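Local coordinates for adenosine deaminase 1 (Arthrobacter aurescens, PDB 3RYS), which probably catalyses the zinc-dependent hydrolytic deamination of adenine to hypoxanthine, a step of purine salvage and nitrogen catabolism, at residues A198-E203 and T210-V215; R226-T231 and I271-C276. All coordinates share one frame; numbering follows the deposited sequence.

Contact 1: A198-E203 and T210-V215. With ZN (zinc ion), chain C; ADE (adenine), chain D.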
loop_
_atom_site.group_PDB
_atom_site.type_symbol
_atom_site.label_atom_id
_atom_site.label_comp_id
_atom_site.label_asym_id
_atom_site.label_seq_id
_atom_site.Cartn_x
_atom_site.Cartn_y
_atom_site.Cartn_z
ATOM N N ALA A 198 5.150 7.955 3.528
ATOM C CA ALA A 198 6.203 7.142 4.119
ATOM C C ALA A 198 5.654 6.147 5.130
ATOM O O ALA A 198 4.732 6.455 5.884
ATOM C CB ALA A 198 7.256 8.031 4.771
ATOM N N HIS A 199 6.230 4.948 5.134
ATOM C CA HIS A 199 5.927 3.958 6.159
ATOM C C HIS A 199 6.475 4.421 7.498
ATOM O O HIS A 199 7.645 4.791 7.604
ATOM C CB HIS A 199 6.532 2.605 5.792
ATOM C CG HIS A 199 5.748 1.856 4.764
ATOM N ND1 HIS A 199 5.401 2.405 3.548
ATOM C CD2 HIS A 199 5.244 0.600 4.769
ATOM C CE1 HIS A 199 4.716 1.519 2.848
ATOM N NE2 HIS A 199 4.609 0.414 3.565
ATOM N N ALA A 200 5.624 4.408 8.517
ATOM C CA ALA A 200 6.037 4.807 9.858
ATOM C C ALA A 200 5.137 4.200 10.930
ATOM O O ALA A 200 3.914 4.198 10.804
ATOM C CB ALA A 200 6.064 6.330 9.980
ATOM N N GLY A 201 5.751 3.682 11.986
ATOM C CA GLY A 201 4.999 3.178 13.117
ATOM C C GLY A 201 4.456 1.776 12.917
ATOM O O GLY A 201 3.525 1.359 13.605
ATOM N N GLU A 202 5.031 1.047 11.968
ATOM C CA GLU A 202 4.670 -0.348 11.774
ATOM C C GLU A 202 5.398 -1.177 12.821
ATOM O O GLU A 202 4.780 -1.740 13.726
ATOM C CB GLU A 202 5.052 -0.808 10.371
ATOM C CG GLU A 202 4.510 -2.167 9.998
ATOM C CD GLU A 202 4.895 -2.562 8.596
ATOM O OE1 GLU A 202 5.594 -1.768 7.936
ATOM O OE2 GLU A 202 4.500 -3.657 8.148
ATOM N N GLU A 203 6.718 -1.243 12.686
ATOM C CA GLU A 203 7.573 -1.846 13.699
ATOM C C GLU A 203 8.433 -0.754 14.326
ATOM O O GLU A 203 8.983 -0.929 15.412
ATOM C CB GLU A 203 8.452 -2.944 13.093
ATOM C CG GLU A 203 7.711 -4.244 12.809
ATOM C CD GLU A 203 8.637 -5.382 12.419
ATOM O OE1 GLU A 203 9.819 -5.117 12.120
ATOM O OE2 GLU A 203 8.183 -6.548 12.411
ATOM N N THR A 210 6.777 11.149 13.819
ATOM C CA THR A 210 7.092 12.544 13.936
ATOM C C THR A 210 8.226 12.909 12.998
ATOM O O THR A 210 8.258 13.944 12.453
ATOM C CB THR A 210 7.441 12.852 15.402
ATOM O OG1 THR A 210 6.337 12.523 16.208
ATOM C CG2 THR A 210 7.736 14.242 15.610
ATOM N N GLU A 211 9.161 12.020 12.828
ATOM C CA GLU A 211 10.221 12.226 11.907
ATOM C C GLU A 211 9.743 12.316 10.473
ATOM O O GLU A 211 10.149 13.117 9.760
ATOM C CB GLU A 211 11.241 11.110 12.067
ATOM C CG GLU A 211 12.348 11.430 12.948
ATOM C CD GLU A 211 13.473 10.536 12.796
ATOM O OE1 GLU A 211 13.917 10.276 11.727
ATOM O OE2 GLU A 211 13.998 10.102 13.773
ATOM N N ALA A 212 8.877 11.445 10.073
ATOM C CA ALA A 212 8.295 11.414 8.738
ATOM C C ALA A 212 7.453 12.659 8.474
ATOM O O ALA A 212 7.410 13.162 7.353
ATOM C CB ALA A 212 7.464 10.149 8.546
ATOM N N LEU A 213 6.789 13.156 9.512
ATOM C CA LEU A 213 5.964 14.354 9.380
ATOM C C LEU A 213 6.783 15.644 9.321
ATOM O O LEU A 213 6.504 16.526 8.509
ATOM C CB LEU A 213 4.954 14.438 10.526
ATOM C CG LEU A 213 3.788 13.448 10.483
ATOM C CD1 LEU A 213 3.022 13.474 11.797
ATOM C CD2 LEU A 213 2.868 13.761 9.314
ATOM N N ASP A 214 7.793 15.744 10.178
ATOM C CA ASP A 214 8.528 16.992 10.358
ATOM C C ASP A 214 9.776 17.102 9.489
ATOM O O ASP A 214 10.033 18.145 8.882
ATOM C CB ASP A 214 8.882 17.180 11.834
ATOM C CG ASP A 214 7.661 17.464 12.692
ATOM O OD1 ASP A 214 6.636 17.903 12.125
ATOM O OD2 ASP A 214 7.725 17.258 13.923
ATOM N N VAL A 215 10.549 16.024 9.430
ATOM C CA VAL A 215 11.771 16.007 8.638
ATOM C C VAL A 215 11.474 15.740 7.162
ATOM O O VAL A 215 12.060 16.373 6.280
ATOM C CB VAL A 215 12.764 14.952 9.168
ATOM C CG1 VAL A 215 14.079 15.031 8.409
ATOM C CG2 VAL A 215 12.995 15.142 10.660
HETATM ZN ZN ZN C . 3.325 -1.446 3.310
HETATM N N9 ADE D . 7.447 -3.466 1.726
HETATM C C8 ADE D . 6.277 -3.970 1.222
HETATM N N7 ADE D . 5.270 -3.950 2.070
HETATM C C5 ADE D . 5.825 -3.395 3.215
HETATM C C6 ADE D . 5.283 -3.101 4.485
HETATM N N6 ADE D . 4.008 -3.345 4.809
HETATM N N1 ADE D . 6.105 -2.548 5.406
HETATM C C2 ADE D . 7.382 -2.310 5.072
HETATM N N3 ADE D . 8.007 -2.540 3.914
HETATM C C4 ADE D . 7.165 -3.090 3.021
#

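Contact 2: R226-T231 and I271-C276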
loop_
_atom_site.group_PDB
_atom_site.type_symbol
_atom_site.label_atom_id
_atom_site.label_comp_id
_atom_site.label_asym_id
_atom_site.label_seq_id
_atom_site.Cartn_x
_atom_site.Cartn_y
_atom_site.Cartn_z
ATOM N N ARG A 226 1.743 2.297 15.693
ATOM C CA ARG A 226 2.530 2.458 16.914
ATOM C C ARG A 226 2.444 3.871 17.487
ATOM O O ARG A 226 3.036 4.169 18.523
ATOM C CB ARG A 226 3.983 2.029 16.710
ATOM C CG ARG A 226 4.161 0.520 16.671
ATOM C CD ARG A 226 5.608 0.131 16.880
ATOM N NE ARG A 226 6.083 0.529 18.201
ATOM C CZ ARG A 226 7.362 0.538 18.566
ATOM N NH1 ARG A 226 8.300 0.179 17.701
ATOM N NH2 ARG A 226 7.703 0.918 19.792
ATOM N N CYS A 227 1.685 4.734 16.820
ATOM C CA CYS A 227 1.463 6.081 17.320
ATOM C C CYS A 227 0.697 6.021 18.635
ATOM O O CYS A 227 0.770 6.937 19.451
ATOM C CB CYS A 227 0.668 6.904 16.308
ATOM S SG CYS A 227 -1.073 6.439 16.217
ATOM N N MET A 228 -0.037 4.931 18.836
ATOM C CA MET A 228 -0.852 4.770 20.032
ATOM C C MET A 228 -0.012 4.758 21.310
ATOM O O MET A 228 -0.546 4.863 22.410
ATOM C CB MET A 228 -1.689 3.493 19.936
ATOM C CG MET A 228 -2.749 3.506 18.838
ATOM S SD MET A 228 -4.173 4.551 19.223
ATOM C CE MET A 228 -3.603 6.144 18.652
ATOM N N GLU A 229 1.302 4.642 21.164
ATOM C CA GLU A 229 2.186 4.568 22.321
ATOM C C GLU A 229 2.527 5.944 22.873
ATOM O O GLU A 229 3.116 6.070 23.947
ATOM C CB GLU A 229 3.454 3.795 21.971
ATOM C CG GLU A 229 3.175 2.336 21.666
ATOM C CD GLU A 229 4.339 1.633 21.000
ATOM O OE1 GLU A 229 5.459 2.197 20.973
ATOM O OE2 GLU A 229 4.120 0.510 20.499
ATOM N N ASP A 230 2.238 6.964 22.134
ATOM C CA ASP A 230 2.514 8.275 22.582
ATOM C C ASP A 230 1.284 9.145 22.474
ATOM O O ASP A 230 0.806 9.406 21.410
ATOM C CB ASP A 230 3.667 8.840 21.786
ATOM C CG ASP A 230 4.140 10.131 22.305
ATOM O OD1 ASP A 230 3.349 10.949 22.683
ATOM O OD2 ASP A 230 5.319 10.334 22.343
ATOM N N THR A 231 0.785 9.561 23.614
ATOM C CA THR A 231 -0.373 10.419 23.736
ATOM C C THR A 231 -0.330 11.636 22.887
ATOM O O THR A 231 -1.263 11.952 22.257
ATOM C CB THR A 231 -0.544 10.837 25.182
ATOM O OG1 THR A 231 -1.257 9.828 25.858
ATOM C CG2 THR A 231 -1.277 12.118 25.308
ATOM N N ILE A 271 -11.263 7.625 18.370
ATOM C CA ILE A 271 -10.591 8.822 18.876
ATOM C C ILE A 271 -10.307 9.871 17.802
ATOM O O ILE A 271 -9.657 10.880 18.076
ATOM C CB ILE A 271 -9.284 8.498 19.616
ATOM C CG1 ILE A 271 -8.280 7.848 18.664
ATOM C CG2 ILE A 271 -9.560 7.626 20.838
ATOM C CD1 ILE A 271 -6.974 7.454 19.331
ATOM N N GLY A 272 -10.788 9.632 16.585
ATOM C CA GLY A 272 -10.748 10.644 15.545
ATOM C C GLY A 272 -9.545 10.634 14.621
ATOM O O GLY A 272 -9.409 11.521 13.778
ATOM N N LEU A 273 -8.662 9.649 14.773
ATOM C CA LEU A 273 -7.556 9.500 13.834
ATOM C C LEU A 273 -8.126 9.286 12.437
ATOM O O LEU A 273 -9.051 8.494 12.255
ATOM C CB LEU A 273 -6.657 8.324 14.220
ATOM C CG LEU A 273 -5.814 8.474 15.486
ATOM C CD1 LEU A 273 -5.064 7.187 15.773
ATOM C CD2 LEU A 273 -4.849 9.636 15.342
ATOM N N ASN A 274 -7.581 9.999 11.459
ATOM C CA ASN A 274 -8.063 9.910 10.083
ATOM C C ASN A 274 -7.595 8.633 9.380
ATOM O O ASN A 274 -6.798 8.682 8.441
ATOM C CB ASN A 274 -7.615 11.140 9.300
ATOM C CG ASN A 274 -8.139 11.147 7.886
ATOM O OD1 ASN A 274 -9.174 10.547 7.593
ATOM N ND2 ASN A 274 -7.426 11.827 6.994
ATOM N N VAL A 275 -8.095 7.492 9.839
ATOM C CA VAL A 275 -7.615 6.199 9.363
ATOM C C VAL A 275 -8.444 5.630 8.220
ATOM O O VAL A 275 -9.630 5.938 8.074
ATOM C CB VAL A 275 -7.598 5.159 10.497
ATOM C CG1 VAL A 275 -6.461 5.445 11.474
ATOM C CG2 VAL A 275 -8.946 5.132 11.206
ATOM N N CYS A 276 -7.803 4.791 7.412
ATOM C CA CYS A 276 -8.493 4.045 6.371
ATOM C C CYS A 276 -7.932 2.629 6.279
ATOM O O CYS A 276 -6.869 2.337 6.829
ATOM C CB CYS A 276 -8.395 4.760 5.021
ATOM S SG CYS A 276 -6.722 4.908 4.347
#

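Contact 1: A198-E203 and T210-V215
Ala198 and Ala200 turn their methyls onto the single methyl of Ala212, with CB of Ala198 and CB of Ala200 each 4.3 Å from CB of Ala212. Three small residues let the helix come close to the strand, and the CA atoms of Ala198 and Ala212 are only 6.6 Å apart. Between the two alanines, His199 points the other way, its CB directed away from the helix and its ring standing on the ligand side. This alternation belongs to a beta-alpha-beta unit of the TIM barrel of this metallo-dependent hydrolase: strand 195-200 carries helix 206-214 on its outer face and leads on to strand 220-221, while the C-terminal end of the strand opens into the active site. With CB already directed inward, CG anti to the carbonyl carbon (chi1 -78°) sets the ring so that NE2 of His199 binds the zinc ion at 2.3 Å; His19, His21 and Asp280 are the other protein ligands. The adenine amino nitrogen N6 also lies within the metal's sphere, 2.5 Å from the zinc ion. Beyond the strand, Gly201 makes the turn with a positive phi, and Glu202 follows with CG anti to the backbone N (chi1 -170°) and an extended chain. That straight arm brings OE1 of Glu202 to 2.7 Å from N1 of adenine, and the same oxygen lies in the plane of the His199 ring, at its edge. Replacing Glu202 by an alanine would probably leave N1 of adenine without its carboxylate partner and the base less firmly fixed beside the metal. The position of Glu202 next to N1 is consistent with its predicted part as proton donor in the deamination.

Contact 2: R226-T231 and I271-C276
The short 3-10 turn that follows strand 220-221 meets the link between helix 265-270 and strand 275-277, on the outer side of the barrel. Met228 bends toward the other segment: its CG lies anti to the carbonyl carbon, and turns at chi2 (-74°) and chi3 (86°) bring the terminal methyl round to face it. CE of Met228 meets CD1 of Leu273 at 3.4 Å and CD1 of Ile271 at 3.7 Å, tip to tip with both side chains. SG of Cys227 touches CD1 of Leu273 more loosely, at 4.1 Å. Gly272, between Ile271 and Leu273, ends the helix in a Schellman motif, with a positive phi at which a side chain would jam against the preceding carbonyl O. Val234 and Leu237 of helix 231-240 and Met268 of helix 265-270 pack around the same group. Within the turn, Arg226 and Glu229 form a side-on salt bridge, NH2 on the syn lone pair of OE1 at 2.8 Å and NE meeting OE2 at 3.0 Å from the syn side but out of the carboxylate plane. Across the segments the contact is thus apolar, probably held by partial burial of methyl and sulfur surface without a directional bond.

How the contacts relate
Arg226 joins the two contacts. Its backbone N bonds to O of Gly201 at 2.9 Å, and its NH1 to O of Glu203 at 2.6 Å, both probable hydrogen bonds, so the loop bearing Glu202 in contact 1 rests directly on the turn of contact 2. The two follow one another along the sequence, their centres about 13 Å apart. Contact 1 reaches the zinc ion and adenine itself. Contact 2 touches neither ligand and lies farther off: the side chain of Cys227 is about 9 Å from that of His223, an adenine-binding residue, and about 11 Å from that of Glu202.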